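Local coordinates for cytochrome c-552/4 domain-containing protein (Ignicoccus hospitalis KIN4/I, PDB 4QO5), which is a membrane-associated octaheme cytochrome c of unestablished function, carrying eight hemes c and probably moving electrons between redox partners, at residues A[102-107]-A[206-211]; A[230-235]-A[257-262]; A[333-338]-A[360-365]. One frame throughout, in Å; residues are numbered along the deposited sequence.

Interaction 1. Residues A[102-107]-A[206-211]; sequences HPIVTP and VNPDGS. With HEC (heme c), chain C.
A type I beta turn from Asn207 to Gly210, overlapped by an Asx turn at Asp209, docks against the start of helix 107-110 beside a heme c. Thr106, the N-cap of that helix, gives the single hydrogen bond between the segments. Its OG1 sits in the crowded position between backbone N and carbonyl carbon (chi1 68°), meets Asp209 tip to tip and donates to OD1 at 2.6 Å, from above the carboxylate plane. Its methyl CG2 turns to the turn as well, 3.7 Å from Asn207 CB, while Pro107 CD lies 3.4 Å from Asn207 ND2. Two residues earlier, Ile104 CD1 packs on Pro208 CG at 4.1 Å, the two side chains crossing at about a right angle.

One shell out, Ser211 sets the rotation of the carboxylate. Its OG donates along the syn lone pair of Asp209 OD2 (2.7 Å), and its backbone N reaches the same oxygen from above the plane at 3.0 Å, so OD2 is doubly gripped and OD1 is left facing Thr106. An alanine in place of Asp209 would probably loosen both the turn and its hold on the N-cap, since Thr106 OG1 and Ser211 OG would lose this shared acceptor group.

Asn207 OD1 accepts from Arg205, a heme-binding residue, which ties the turn to a cofactor site. His102 NE2 and Thr106 N both donate to Asp109 OD2, holding the other segment in place. On the side away from the turn, Val105 CB lies 3.5 Å from heme atom CMD. Gly210 N to Asn207 O closes the turn; just beyond it Ser211 O accepts from both Asn207 N and Asn207 ND2, the latter at 3.1 Å and above the carbonyl plane.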
loop_
_atom_site.group_PDB
_atom_site.type_symbol
_atom_site.label_atom_id
_atom_site.label_comp_id
_atom_site.label_asym_id
_atom_site.label_seq_id
_atom_site.Cartn_x
_atom_site.Cartn_y
_atom_site.Cartn_z
ATOM N N HIS A 102 -23.131 -31.236 2.656
ATOM C CA HIS A 102 -21.722 -31.101 3.007
ATOM C C HIS A 102 -21.358 -29.626 2.908
ATOM O O HIS A 102 -21.787 -28.948 1.978
ATOM C CB HIS A 102 -20.821 -31.941 2.090
ATOM C CG HIS A 102 -20.947 -31.613 0.631
ATOM N ND1 HIS A 102 -21.984 -32.076 -0.150
ATOM C CD2 HIS A 102 -20.162 -30.869 -0.192
ATOM C CE1 HIS A 102 -21.834 -31.633 -1.388
ATOM N NE2 HIS A 102 -20.745 -30.884 -1.437
ATOM N N PRO A 103 -20.579 -29.126 3.879
ATOM C CA PRO A 103 -20.269 -27.687 3.885
ATOM C C PRO A 103 -19.294 -27.285 2.787
ATOM O O PRO A 103 -19.473 -26.217 2.215
ATOM C CB PRO A 103 -19.624 -27.474 5.256
ATOM C CG PRO A 103 -20.229 -28.564 6.122
ATOM C CD PRO A 103 -20.287 -29.755 5.181
ATOM N N ILE A 104 -18.283 -28.106 2.502
ATOM C CA ILE A 104 -17.281 -27.687 1.535
ATOM C C ILE A 104 -17.691 -28.128 0.146
ATOM O O ILE A 104 -17.539 -29.302 -0.217
ATOM C CB ILE A 104 -15.856 -28.189 1.872
ATOM C CG1 ILE A 104 -15.416 -27.659 3.240
ATOM C CG2 ILE A 104 -14.852 -27.722 0.796
ATOM C CD1 ILE A 104 -14.063 -28.212 3.700
ATOM N N VAL A 105 -18.250 -27.187 -0.609
ATOM C CA VAL A 105 -18.603 -27.429 -1.995
ATOM C C VAL A 105 -17.333 -27.330 -2.851
ATOM O O VAL A 105 -16.606 -26.341 -2.793
ATOM C CB VAL A 105 -19.709 -26.451 -2.455
ATOM C CG1 VAL A 105 -19.997 -26.595 -3.940
ATOM C CG2 VAL A 105 -20.976 -26.638 -1.619
ATOM N N THR A 106 -17.063 -28.362 -3.646
ATOM C CA THR A 106 -15.747 -28.527 -4.245
ATOM C C THR A 106 -15.793 -28.335 -5.765
ATOM O O THR A 106 -16.880 -28.263 -6.337
ATOM C CB THR A 106 -15.230 -29.939 -3.955
ATOM O OG1 THR A 106 -16.035 -30.874 -4.676
ATOM C CG2 THR A 106 -15.284 -30.232 -2.442
ATOM N N PRO A 107 -14.616 -28.232 -6.415
ATOM C CA PRO A 107 -14.590 -28.146 -7.888
ATOM C C PRO A 107 -15.376 -29.273 -8.563
ATOM O O PRO A 107 -16.018 -29.066 -9.609
ATOM C CB PRO A 107 -13.098 -28.267 -8.213
ATOM C CG PRO A 107 -12.425 -27.625 -7.026
ATOM C CD PRO A 107 -13.267 -28.045 -5.835
ATOM N N VAL A 206 -6.651 -28.985 -0.980
ATOM C CA VAL A 206 -6.965 -30.403 -1.215
ATOM C C VAL A 206 -8.249 -30.741 -0.462
ATOM O O VAL A 206 -8.260 -30.829 0.759
ATOM C CB VAL A 206 -5.807 -31.318 -0.772
ATOM C CG1 VAL A 206 -6.103 -32.781 -1.118
ATOM C CG2 VAL A 206 -4.499 -30.855 -1.422
ATOM N N ASN A 207 -9.329 -30.915 -1.211
ATOM C CA ASN A 207 -10.661 -31.041 -0.642
ATOM C C ASN A 207 -10.935 -32.430 -0.086
ATOM O O ASN A 207 -10.216 -33.378 -0.407
ATOM C CB ASN A 207 -11.684 -30.670 -1.714
ATOM C CG ASN A 207 -11.565 -29.228 -2.125
ATOM O OD1 ASN A 207 -11.851 -28.328 -1.337
ATOM N ND2 ASN A 207 -11.123 -28.997 -3.346
ATOM N N PRO A 208 -11.971 -32.551 0.760
ATOM C CA PRO A 208 -12.309 -33.860 1.333
ATOM C C PRO A 208 -12.650 -34.938 0.293
ATOM O O PRO A 208 -12.449 -36.118 0.576
ATOM C CB PRO A 208 -13.536 -33.555 2.203
ATOM C CG PRO A 208 -13.424 -32.112 2.553
ATOM C CD PRO A 208 -12.782 -31.460 1.339
ATOM N N ASP A 209 -13.164 -34.549 -0.871
ATOM C CA ASP A 209 -13.498 -35.509 -1.932
ATOM C C ASP A 209 -12.302 -35.790 -2.841
ATOM O O ASP A 209 -12.419 -36.506 -3.840
ATOM C CB ASP A 209 -14.706 -35.026 -2.760
ATOM C CG ASP A 209 -14.404 -33.757 -3.568
ATOM O OD1 ASP A 209 -15.273 -33.336 -4.369
ATOM O OD2 ASP A 209 -13.312 -33.179 -3.403
ATOM N N GLY A 210 -11.158 -35.211 -2.499
ATOM C CA GLY A 210 -9.938 -35.449 -3.246
ATOM C C GLY A 210 -9.713 -34.520 -4.427
ATOM O O GLY A 210 -8.625 -34.510 -5.006
ATOM N N SER A 211 -10.726 -33.745 -4.806
ATOM C CA SER A 211 -10.524 -32.773 -5.868
ATOM C C SER A 211 -9.599 -31.669 -5.367
ATOM O O SER A 211 -9.437 -31.476 -4.155
ATOM C CB SER A 211 -11.850 -32.186 -6.374
ATOM O OG SER A 211 -12.530 -31.463 -5.362
HETATM FE FE HEC C . -22.831 -22.347 0.564
HETATM C CHA HEC C . -19.962 -22.892 2.378
HETATM C CHB HEC C . -24.583 -22.025 3.528
HETATM C CHC HEC C . -25.539 -21.688 -1.214
HETATM C CHD HEC C . -21.098 -22.923 -2.337
HETATM N NA HEC C . -22.378 -22.390 2.539
HETATM C C1A HEC C . -21.113 -22.646 3.069
HETATM C C2A HEC C . -21.191 -22.635 4.506
HETATM C C3A HEC C . -22.453 -22.384 4.833
HETATM C C4A HEC C . -23.224 -22.226 3.615
HETATM C CMA HEC C . -23.008 -22.262 6.269
HETATM C CAA HEC C . -20.008 -22.918 5.466
HETATM C CBA HEC C . -18.893 -21.887 5.422
HETATM C CGA HEC C . -19.294 -20.760 6.326
HETATM O O1A HEC C . -19.056 -19.589 5.928
HETATM O O2A HEC C . -19.862 -21.038 7.420
HETATM N NB HEC C . -24.640 -22.047 1.078
HETATM C C1B HEC C . -25.189 -21.820 2.332
HETATM C C2B HEC C . -26.495 -21.241 2.194
HETATM C C3B HEC C . -26.673 -21.115 0.871
HETATM C C4B HEC C . -25.562 -21.640 0.161
HETATM C CMB HEC C . -27.365 -20.804 3.406
HETATM C CAB HEC C . -27.731 -20.463 0.000
HETATM C CBB HEC C . -28.260 -19.130 0.634
HETATM N NC HEC C . -23.252 -22.350 -1.381
HETATM C C1C HEC C . -24.466 -22.068 -1.949
HETATM C C2C HEC C . -24.445 -22.396 -3.352
HETATM C C3C HEC C . -23.137 -22.517 -3.639
HETATM C C4C HEC C . -22.426 -22.638 -2.421
HETATM C CMC HEC C . -25.622 -21.953 -4.267
HETATM C CAC HEC C . -22.312 -22.772 -4.925
HETATM C CBC HEC C . -22.804 -22.010 -6.188
HETATM N ND HEC C . -20.898 -22.821 0.135
HETATM C C1D HEC C . -20.403 -22.954 -1.160
HETATM C C2D HEC C . -18.979 -23.172 -1.166
HETATM C C3D HEC C . -18.596 -23.187 0.306
HETATM C C4D HEC C . -19.845 -22.973 1.024
HETATM C CMD HEC C . -18.148 -23.333 -2.471
HETATM C CAD HEC C . -17.220 -23.374 1.007
HETATM C CBD HEC C . -16.108 -23.969 0.165
HETATM C CGD HEC C . -15.365 -22.859 -0.559
HETATM O O1D HEC C . -14.406 -23.177 -1.291
HETATM O O2D HEC C . -15.726 -21.665 -0.401
#

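Interaction 2. Residues A[230-235]-A[257-262]; sequences RSPYTC and NIWFMH. With HEC (heme c), chain G.
Arg230 NH1 is held by two carbonyl oxygens, those of Met268 and Ala270, while NE of the same guanidinium bonds a propionate oxygen, O2D, of a heme c. One residue on, Ser231 OG has a good bond to Ile228 O and a weak one, 3.4 Å, from Thr234 N, and so serves as N-cap of the short, weakly bonded helix that follows.

Across the contact the chemistry is apolar. Trp259 carries its indole anti to the backbone N (chi1 -173°), which sends the ring out to the tip of Pro232. Pro232 CD rests over the six-membered ring in a CH-pi contact, 3.7 Å from the centroid and 20° off the normal. Tyr233 CE2 comes to the edge of the same indole, 4.0 Å from Trp259 CZ3, so face and edge meet successive residues of one turn of chain.

Cys235 is the first cysteine of a CxxCH heme-attachment motif, and its SG is bonded to heme atom CAB, a bond stretched in the model. Trp259 lies one helical turn beyond His255, an axial ligand of another heme; the contact therefore joins two heme-bearing elements.

Phe260 crosses Tyr233 obliquely: its CE1 lies 3.2 Å from Tyr233 OH and 3.8 Å from Tyr233 CZ. Both rings continue into the trimer, with Tyr233 stacked on Phe260 of the second subunit and Phe260 stacked on Tyr233 of the third.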
loop_
_atom_site.group_PDB
_atom_site.type_symbol
_atom_site.label_atom_id
_atom_site.label_comp_id
_atom_site.label_asym_id
_atom_site.label_seq_id
_atom_site.Cartn_x
_atom_site.Cartn_y
_atom_site.Cartn_z
ATOM N N ARG A 230 -13.087 -9.996 -11.875
ATOM C CA ARG A 230 -12.382 -9.117 -12.800
ATOM C C ARG A 230 -11.808 -7.853 -12.181
ATOM O O ARG A 230 -11.309 -6.988 -12.900
ATOM C CB ARG A 230 -13.336 -8.716 -13.901
ATOM C CG ARG A 230 -13.685 -9.842 -14.825
ATOM C CD ARG A 230 -14.955 -9.551 -15.582
ATOM N NE ARG A 230 -15.094 -10.433 -16.718
ATOM C CZ ARG A 230 -16.088 -10.342 -17.579
ATOM N NH1 ARG A 230 -17.039 -9.477 -17.318
ATOM N NH2 ARG A 230 -16.178 -11.173 -18.634
ATOM N N SER A 231 -11.906 -7.736 -10.865
ATOM C CA SER A 231 -11.352 -6.575 -10.166
ATOM C C SER A 231 -9.894 -6.876 -9.839
ATOM O O SER A 231 -9.498 -8.032 -9.779
ATOM C CB SER A 231 -12.123 -6.317 -8.852
ATOM O OG SER A 231 -11.843 -7.323 -7.884
ATOM N N PRO A 232 -9.095 -5.845 -9.581
ATOM C CA PRO A 232 -7.724 -6.123 -9.127
ATOM C C PRO A 232 -7.677 -6.570 -7.667
ATOM O O PRO A 232 -6.746 -7.263 -7.258
ATOM C CB PRO A 232 -7.045 -4.753 -9.260
ATOM C CG PRO A 232 -8.186 -3.770 -9.029
ATOM C CD PRO A 232 -9.369 -4.399 -9.710
ATOM N N TYR A 233 -8.673 -6.162 -6.891
ATOM C CA TYR A 233 -8.665 -6.378 -5.449
ATOM C C TYR A 233 -8.647 -7.852 -5.127
ATOM O O TYR A 233 -7.953 -8.299 -4.223
ATOM C CB TYR A 233 -9.905 -5.765 -4.828
ATOM C CG TYR A 233 -9.948 -4.270 -4.980
ATOM C CD1 TYR A 233 -9.046 -3.472 -4.304
ATOM C CD2 TYR A 233 -10.897 -3.662 -5.798
ATOM C CE1 TYR A 233 -9.084 -2.095 -4.430
ATOM C CE2 TYR A 233 -10.943 -2.278 -5.926
ATOM C CZ TYR A 233 -10.037 -1.510 -5.238
ATOM O OH TYR A 233 -10.068 -0.138 -5.371
ATOM N N THR A 234 -9.385 -8.613 -5.915
ATOM C CA THR A 234 -9.518 -10.023 -5.622
ATOM C C THR A 234 -8.194 -10.802 -5.782
ATOM O O THR A 234 -7.888 -11.670 -4.976
ATOM C CB THR A 234 -10.663 -10.652 -6.420
ATOM O OG1 THR A 234 -11.040 -11.852 -5.761
ATOM C CG2 THR A 234 -10.270 -10.950 -7.884
ATOM N N CYS A 235 -7.404 -10.469 -6.801
ATOM C CA CYS A 235 -6.107 -11.118 -6.996
ATOM C C CYS A 235 -5.108 -10.621 -5.983
ATOM O O CYS A 235 -4.138 -11.310 -5.654
ATOM C CB CYS A 235 -5.545 -10.867 -8.410
ATOM S SG CYS A 235 -6.746 -10.923 -9.728
ATOM N N ASN A 257 -4.215 3.288 -12.553
ATOM C CA ASN A 257 -4.661 4.636 -12.218
ATOM C C ASN A 257 -5.981 4.920 -12.912
ATOM O O ASN A 257 -6.920 5.417 -12.301
ATOM C CB ASN A 257 -3.662 5.703 -12.699
ATOM C CG ASN A 257 -2.250 5.486 -12.185
ATOM O OD1 ASN A 257 -2.016 4.780 -11.202
ATOM N ND2 ASN A 257 -1.300 6.133 -12.836
ATOM N N ILE A 258 -6.032 4.627 -14.214
ATOM C CA ILE A 258 -7.222 4.899 -15.012
ATOM C C ILE A 258 -8.414 4.033 -14.564
ATOM O O ILE A 258 -9.550 4.513 -14.482
ATOM C CB ILE A 258 -6.929 4.659 -16.511
ATOM C CG1 ILE A 258 -5.920 5.690 -17.012
ATOM C CG2 ILE A 258 -8.196 4.775 -17.334
ATOM C CD1 ILE A 258 -5.330 5.314 -18.386
ATOM N N TRP A 259 -8.152 2.764 -14.282
ATOM C CA TRP A 259 -9.221 1.865 -13.874
ATOM C C TRP A 259 -9.871 2.374 -12.582
ATOM O O TRP A 259 -11.099 2.454 -12.493
ATOM C CB TRP A 259 -8.710 0.440 -13.686
ATOM C CG TRP A 259 -9.834 -0.529 -13.423
ATOM C CD1 TRP A 259 -10.529 -1.245 -14.358
ATOM C CD2 TRP A 259 -10.403 -0.877 -12.144
ATOM N NE1 TRP A 259 -11.491 -2.005 -13.746
ATOM C CE2 TRP A 259 -11.431 -1.811 -12.391
ATOM C CE3 TRP A 259 -10.134 -0.495 -10.825
ATOM C CZ2 TRP A 259 -12.199 -2.377 -11.362
ATOM C CZ3 TRP A 259 -10.906 -1.065 -9.786
ATOM C CH2 TRP A 259 -11.929 -1.981 -10.075
ATOM N N PHE A 260 -9.051 2.760 -11.608
ATOM C CA PHE A 260 -9.598 3.274 -10.336
ATOM C C PHE A 260 -10.589 4.421 -10.548
ATOM O O PHE A 260 -11.637 4.467 -9.887
ATOM C CB PHE A 260 -8.483 3.685 -9.362
ATOM C CG PHE A 260 -7.755 2.522 -8.751
ATOM C CD1 PHE A 260 -8.454 1.486 -8.143
ATOM C CD2 PHE A 260 -6.380 2.467 -8.766
ATOM C CE1 PHE A 260 -7.783 0.409 -7.568
ATOM C CE2 PHE A 260 -5.706 1.399 -8.205
ATOM C CZ PHE A 260 -6.407 0.366 -7.603
ATOM N N MET A 261 -10.273 5.340 -11.468
ATOM C CA MET A 261 -11.139 6.492 -11.689
ATOM C C MET A 261 -12.274 6.297 -12.695
ATOM O O MET A 261 -13.291 6.992 -12.612
ATOM C CB MET A 261 -10.322 7.728 -12.092
ATOM C CG MET A 261 -9.434 8.262 -10.996
ATOM S SD MET A 261 -10.317 8.571 -9.438
ATOM C CE MET A 261 -11.592 9.700 -9.957
ATOM N N HIS A 262 -12.108 5.387 -13.656
ATOM C CA HIS A 262 -13.103 5.223 -14.724
ATOM C C HIS A 262 -13.986 3.968 -14.637
ATOM O O HIS A 262 -14.988 3.882 -15.341
ATOM C CB HIS A 262 -12.428 5.260 -16.111
ATOM C CG HIS A 262 -12.114 6.640 -16.586
ATOM N ND1 HIS A 262 -11.534 6.897 -17.810
ATOM C CD2 HIS A 262 -12.301 7.852 -15.996
ATOM C CE1 HIS A 262 -11.381 8.201 -17.960
ATOM N NE2 HIS A 262 -11.834 8.802 -16.870
HETATM FE FE HEC G . -2.874 -16.361 -8.672
HETATM C CHA HEC G . -0.221 -18.333 -9.702
HETATM C CHB HEC G . -2.887 -14.756 -11.720
HETATM C CHC HEC G . -5.857 -14.894 -7.857
HETATM C CHD HEC G . -2.631 -17.596 -5.535
HETATM N NA HEC G . -1.800 -16.535 -10.406
HETATM C C1A HEC G . -0.710 -17.379 -10.576
HETATM C C2A HEC G . -0.168 -17.118 -11.897
HETATM C C3A HEC G . -0.900 -16.139 -12.463
HETATM C C4A HEC G . -1.933 -15.738 -11.533
HETATM C CMA HEC G . -0.700 -15.499 -13.857
HETATM C CAA HEC G . 1.062 -17.847 -12.483
HETATM C CBA HEC G . 0.701 -19.225 -13.034
HETATM C CGA HEC G . 0.819 -20.279 -11.964
HETATM O O1A HEC G . -0.180 -21.025 -11.772
HETATM O O2A HEC G . 1.891 -20.374 -11.297
HETATM N NB HEC G . -4.097 -15.070 -9.584
HETATM C C1B HEC G . -3.963 -14.560 -10.871
HETATM C C2B HEC G . -5.172 -13.814 -11.191
HETATM C C3B HEC G . -5.999 -13.912 -10.129
HETATM C C4B HEC G . -5.323 -14.657 -9.106
HETATM C CMB HEC G . -5.427 -13.151 -12.563
HETATM C CAB HEC G . -7.448 -13.449 -9.850
HETATM C CBB HEC G . -8.404 -13.273 -11.056
HETATM N NC HEC G . -4.003 -16.215 -7.012
HETATM C C1C HEC G . -5.224 -15.609 -6.884
HETATM C C2C HEC G . -5.611 -15.629 -5.472
HETATM C C3C HEC G . -4.890 -16.650 -4.972
HETATM C C4C HEC G . -3.758 -16.869 -5.844
HETATM C CMC HEC G . -7.096 -15.303 -5.175
HETATM C CAC HEC G . -4.876 -17.372 -3.594
HETATM C CBC HEC G . -6.216 -17.547 -2.825
HETATM N ND HEC G . -1.593 -17.744 -7.765
HETATM C C1D HEC G . -1.721 -18.108 -6.419
HETATM C C2D HEC G . -0.732 -19.107 -6.098
HETATM C C3D HEC G . 0.021 -19.348 -7.399
HETATM C C4D HEC G . -0.590 -18.474 -8.378
HETATM C CMD HEC G . -0.496 -19.783 -4.730
HETATM C CAD HEC G . 1.170 -20.351 -7.623
HETATM C CBD HEC G . 0.598 -21.653 -8.172
HETATM C CGD HEC G . 1.752 -22.578 -8.484
HETATM O O1D HEC G . 2.485 -22.312 -9.478
HETATM O O2D HEC G . 1.927 -23.589 -7.751
#

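Interaction 3. Residues A[333-338]-A[360-365]; sequences KLSVEA and GVKLPM
Strands 336-337 and 362-363 form a small two-stranded antiparallel sheet at some distance from the chain centre. Val336 and Leu363 make the hydrogen-bonded pair: Val336 N reaches Leu363 O at 2.9 Å with an N-H...O angle of 169°, and Leu363 N returns to Val336 O at 2.9 Å. Ala338 N adds a third bond, to Val361 O at 2.9 Å, nearly along the C=O axis.

One face of the ribbon is apolar. Leu363 CD1 lies 3.6 Å from Ala338 CB, and Val336 CG1, in the crowded position between backbone N and carbonyl carbon, approaches Met365 CB at 4.1 Å. On the other face Lys362, bent at chi2 (-73°), folds its aliphatic chain alongside Ser335, whose OG is 3.6 Å from Lys362 CB. Glu337 is the non-hydrogen-bonded partner of Lys362, yet Glu337 OE2 and Lys362 NZ stay 4.9 Å apart, too far for a salt bridge, so any attraction between the charges is probably weak.

Beyond the pairing, Pro364 centres an inverse gamma turn, and its carbonyl oxygen accepts from Asn136. The paired strands are linked through helix 341-349, with one hydrogen-bonded pair followed by one non-hydrogen-bonded pair, as in an antiparallel beta ladder.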
loop_
_atom_site.group_PDB
_atom_site.type_symbol
_atom_site.label_atom_id
_atom_site.label_comp_id
_atom_site.label_asym_id
_atom_site.label_seq_id
_atom_site.Cartn_x
_atom_site.Cartn_y
_atom_site.Cartn_z
ATOM N N LYS A 333 7.098 -32.444 -10.288
ATOM C CA LYS A 333 7.605 -33.554 -11.102
ATOM C C LYS A 333 8.809 -33.176 -11.966
ATOM O O LYS A 333 9.394 -34.029 -12.644
ATOM C CB LYS A 333 6.490 -34.102 -11.992
ATOM C CG LYS A 333 5.408 -34.828 -11.217
ATOM C CD LYS A 333 4.388 -35.458 -12.142
ATOM C CE LYS A 333 3.441 -36.363 -11.358
ATOM N NZ LYS A 333 2.513 -37.081 -12.274
ATOM N N LEU A 334 9.168 -31.899 -11.948
ATOM C CA LEU A 334 10.291 -31.416 -12.735
ATOM C C LEU A 334 11.605 -31.849 -12.092
ATOM O O LEU A 334 11.715 -31.894 -10.866
ATOM C CB LEU A 334 10.251 -29.886 -12.845
ATOM C CG LEU A 334 9.076 -29.267 -13.607
ATOM C CD1 LEU A 334 9.121 -27.753 -13.492
ATOM C CD2 LEU A 334 9.101 -29.694 -15.091
ATOM N N SER A 335 12.603 -32.151 -12.916
ATOM C CA SER A 335 13.928 -32.511 -12.416
ATOM C C SER A 335 15.002 -31.991 -13.366
ATOM O O SER A 335 14.944 -32.247 -14.564
ATOM C CB SER A 335 14.058 -34.030 -12.278
ATOM O OG SER A 335 15.348 -34.380 -11.804
ATOM N N VAL A 336 15.984 -31.273 -12.830
ATOM C CA VAL A 336 17.034 -30.673 -13.654
ATOM C C VAL A 336 18.424 -31.038 -13.119
ATOM O O VAL A 336 18.604 -31.211 -11.917
ATOM C CB VAL A 336 16.862 -29.124 -13.725
ATOM C CG1 VAL A 336 17.135 -28.465 -12.361
ATOM C CG2 VAL A 336 17.749 -28.520 -14.803
ATOM N N GLU A 337 19.401 -31.182 -14.011
ATOM C CA GLU A 337 20.797 -31.241 -13.591
ATOM C C GLU A 337 21.190 -29.894 -12.974
ATOM O O GLU A 337 21.005 -28.843 -13.589
ATOM C CB GLU A 337 21.702 -31.556 -14.783
ATOM C CG GLU A 337 22.455 -32.868 -14.655
ATOM C CD GLU A 337 23.221 -33.212 -15.915
ATOM O OE1 GLU A 337 22.832 -32.717 -16.996
ATOM O OE2 GLU A 337 24.211 -33.973 -15.821
ATOM N N ALA A 338 21.722 -29.927 -11.757
ATOM C CA ALA A 338 21.920 -28.703 -10.979
ATOM C C ALA A 338 23.122 -27.868 -11.420
ATOM O O ALA A 338 23.052 -26.639 -11.472
ATOM C CB ALA A 338 22.028 -29.040 -9.503
ATOM N N GLY A 360 26.317 -33.704 -11.368
ATOM C CA GLY A 360 25.565 -34.940 -11.478
ATOM C C GLY A 360 24.394 -35.041 -10.515
ATOM O O GLY A 360 23.686 -36.043 -10.494
ATOM N N VAL A 361 24.186 -34.006 -9.713
ATOM C CA VAL A 361 23.049 -33.980 -8.807
ATOM C C VAL A 361 21.814 -33.440 -9.523
ATOM O O VAL A 361 21.895 -32.459 -10.262
ATOM C CB VAL A 361 23.347 -33.128 -7.555
ATOM C CG1 VAL A 361 22.153 -33.112 -6.618
ATOM C CG2 VAL A 361 24.581 -33.659 -6.839
ATOM N N LYS A 362 20.677 -34.103 -9.320
ATOM C CA LYS A 362 19.406 -33.637 -9.865
ATOM C C LYS A 362 18.656 -32.886 -8.778
ATOM O O LYS A 362 18.606 -33.340 -7.638
ATOM C CB LYS A 362 18.558 -34.820 -10.323
ATOM C CG LYS A 362 19.165 -35.633 -11.451
ATOM C CD LYS A 362 19.093 -34.886 -12.768
ATOM C CE LYS A 362 19.293 -35.828 -13.941
ATOM N NZ LYS A 362 20.569 -36.584 -13.813
ATOM N N LEU A 363 18.078 -31.740 -9.123
ATOM C CA LEU A 363 17.255 -30.999 -8.178
ATOM C C LEU A 363 15.845 -30.883 -8.743
ATOM O O LEU A 363 15.674 -30.855 -9.961
ATOM C CB LEU A 363 17.854 -29.602 -7.933
ATOM C CG LEU A 363 19.188 -29.611 -7.176
ATOM C CD1 LEU A 363 19.704 -28.204 -6.916
ATOM C CD2 LEU A 363 19.053 -30.383 -5.862
ATOM N N PRO A 364 14.827 -30.821 -7.863
ATOM C CA PRO A 364 13.452 -30.628 -8.337
ATOM C C PRO A 364 13.178 -29.150 -8.621
ATOM O O PRO A 364 12.446 -28.487 -7.885
ATOM C CB PRO A 364 12.607 -31.130 -7.163
ATOM C CG PRO A 364 13.442 -30.870 -5.970
ATOM C CD PRO A 364 14.887 -31.029 -6.406
ATOM N N MET A 365 13.788 -28.646 -9.685
ATOM C CA MET A 365 13.674 -27.247 -10.074
ATOM C C MET A 365 13.562 -27.194 -11.590
ATOM O O MET A 365 13.885 -28.180 -12.261
ATOM C CB MET A 365 14.893 -26.474 -9.580
ATOM C CG MET A 365 14.863 -26.241 -8.064
ATOM S SD MET A 365 16.462 -25.738 -7.434
ATOM C CE MET A 365 16.486 -24.024 -7.947
#

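The three contacts follow one another along the chain without overlap, and their centres lie 31 to 40 Å apart. Interactions 1 and 2 are buried and sit among the hemes; interaction 3 is only partly buried, with Glu337 and Lys362 exposed, and lies across the chain's centre from interaction 2. Their means differ accordingly: a carboxylate-centred polar network joins two loops in 102-107/206-211, proline and aromatic rings join two helices in 230-235/257-262, and main-chain bonds join two strands in 333-338/360-365. Interaction 2 alone is touched by other subunits, so its rings serve both the fold and the trimer.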